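Local coordinates for Mec-8 protein (Caenorhabditis elegans, PDB 6DG0) that probably binds RNA in the nucleus through RNA recognition motifs, the C-terminal one of which forms this chain and is bound here to a short nucleic acid, at residues E47-D50 with L51-T55. The protein carries 2 engineered substitutions. Sequence-based numbering, arbitrary orientation.
Sequences EYSD and LQKAT
Asp50 is the N-cap of helix 51-61, the second helix of the RNA recognition motif, in the turn that follows strand 42-48. The capping bond runs from Lys53 N to Asp50 OD1, 2.9 Å long with an N-H...O angle of 151°, and the donor meets OD1 nearly along the carboxylate C-O axis. A first torsion of 62° sets Asp50 CG between its own backbone N and carbonyl carbon, which brings the carboxylate back toward the amide nitrogens at the start of the helix; Gln52 N also lies 3.0 Å from OD1. A negative group at this helix end would be expected to interact well with the helix dipole.

The backbone of the same residue starts the helical hydrogen bonding: Ala54 N donates to Asp50 O at 3.2 Å, whereas the bond from Lys53 N to that oxygen is weak. Lys53 then runs past the carboxylate, its CG 3.3 Å from Asp50 OD1. Its ammonium nitrogen NZ is 4.6 Å from Asp50 OD2, too far for contact though of opposite charge, and bonds instead to Ser28 OG.

In the βαββαβ order of this fold, the helix packs against one side of the four-stranded antiparallel sheet, and Tyr48 is part of that packing, at the end of strand 42-48. Tyr48 CB lies 4.0 Å from Ala54 CB, an apolar contact between two buried residues. With CG anti to its carbonyl carbon (chi1 -76°), the ring lies beside the helix: Lys53 O sits over one face, offset toward the rim, and Ala54 CA approaches obliquely. Tyr48 OH is hydrogen-bonded to the backbone O of Phe24, the last residue of helix 17-24, tying the aromatic side chain to both helices.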
loop_
_atom_site.group_PDB
_atom_site.type_symbol
_atom_site.label_atom_id
_atom_site.label_comp_id
_atom_site.label_asym_id
_atom_site.label_seq_id
_atom_site.Cartn_x
_atom_site.Cartn_y
_atom_site.Cartn_z
ATOM N N GLU A 47 4.382 -4.469 -1.455
ATOM C CA GLU A 47 5.705 -4.996 -1.144
ATOM C C GLU A 47 6.839 -4.199 -1.788
ATOM O O GLU A 47 6.756 -3.809 -2.952
ATOM C CB GLU A 47 5.804 -6.456 -1.578
ATOM C CG GLU A 47 7.068 -7.140 -1.105
ATOM C CD GLU A 47 7.198 -8.553 -1.632
ATOM O OE1 GLU A 47 7.218 -8.724 -2.868
ATOM O OE2 GLU A 47 7.279 -9.490 -0.810
ATOM N N TYR A 48 7.896 -3.960 -1.017
ATOM C CA TYR A 48 9.109 -3.334 -1.538
ATOM C C TYR A 48 10.328 -4.248 -1.382
ATOM O O TYR A 48 10.310 -5.185 -0.586
ATOM C CB TYR A 48 9.345 -1.991 -0.851
ATOM C CG TYR A 48 8.436 -0.899 -1.368
ATOM C CD1 TYR A 48 7.165 -0.713 -0.834
ATOM C CD2 TYR A 48 8.846 -0.058 -2.394
ATOM C CE1 TYR A 48 6.330 0.283 -1.313
ATOM C CE2 TYR A 48 8.022 0.938 -2.877
ATOM C CZ TYR A 48 6.765 1.105 -2.333
ATOM O OH TYR A 48 5.944 2.098 -2.814
ATOM N N SER A 49 11.387 -3.962 -2.137
ATOM C CA SER A 49 12.543 -4.855 -2.221
ATOM C C SER A 49 13.272 -5.038 -0.889
ATOM O O SER A 49 13.856 -6.090 -0.637
ATOM C CB SER A 49 13.525 -4.342 -3.277
ATOM O OG SER A 49 14.018 -3.058 -2.941
ATOM N N ASP A 50 13.229 -4.020 -0.038
ATOM C CA ASP A 50 13.814 -4.117 1.296
ATOM C C ASP A 50 13.106 -3.165 2.260
ATOM O O ASP A 50 12.266 -2.364 1.845
ATOM C CB ASP A 50 15.327 -3.841 1.254
ATOM C CG ASP A 50 15.669 -2.439 0.764
ATOM O OD1 ASP A 50 15.137 -1.448 1.310
ATOM O OD2 ASP A 50 16.487 -2.329 -0.173
ATOM N N LEU A 51 13.438 -3.271 3.543
ATOM C CA LEU A 51 12.817 -2.447 4.577
ATOM C C LEU A 51 12.993 -0.949 4.347
ATOM O O LEU A 51 12.043 -0.180 4.488
ATOM C CB LEU A 51 13.374 -2.813 5.953
ATOM C CG LEU A 51 12.771 -2.018 7.113
ATOM C CD1 LEU A 51 11.266 -2.216 7.172
ATOM C CD2 LEU A 51 13.423 -2.402 8.432
ATOM N N GLN A 52 14.208 -0.541 3.990
ATOM C CA GLN A 52 14.533 0.878 3.850
ATOM C C GLN A 52 13.696 1.566 2.772
ATOM O O GLN A 52 13.335 2.733 2.907
ATOM C CB GLN A 52 16.023 1.072 3.541
ATOM C CG GLN A 52 16.990 0.630 4.639
ATOM C CD GLN A 52 17.005 -0.869 4.864
ATOM O OE1 GLN A 52 16.711 -1.650 3.958
ATOM N NE2 GLN A 52 17.347 -1.279 6.079
ATOM N N LYS A 53 13.385 0.838 1.707
ATOM C CA LYS A 53 12.586 1.398 0.626
ATOM C C LYS A 53 11.112 1.416 1.011
ATOM O O LYS A 53 10.364 2.296 0.584
ATOM C CB LYS A 53 12.787 0.598 -0.663
ATOM C CG LYS A 53 14.220 0.576 -1.179
ATOM C CD LYS A 53 14.683 1.959 -1.609
ATOM C CE LYS A 53 16.097 1.910 -2.163
ATOM N NZ LYS A 53 16.191 1.024 -3.356
ATOM N N ALA A 54 10.701 0.442 1.816
ATOM C CA ALA A 54 9.334 0.386 2.323
ATOM C C ALA A 54 9.069 1.528 3.300
ATOM O O ALA A 54 8.033 2.189 3.231
ATOM C CB ALA A 54 9.067 -0.955 2.988
ATOM N N THR A 55 10.011 1.744 4.212
ATOM C CA THR A 55 9.924 2.831 5.181
ATOM C C THR A 55 9.891 4.173 4.462
ATOM O O THR A 55 9.084 5.044 4.779
ATOM C CB THR A 55 11.107 2.804 6.166
ATOM O OG1 THR A 55 11.100 1.568 6.889
ATOM C CG2 THR A 55 11.004 3.951 7.158
#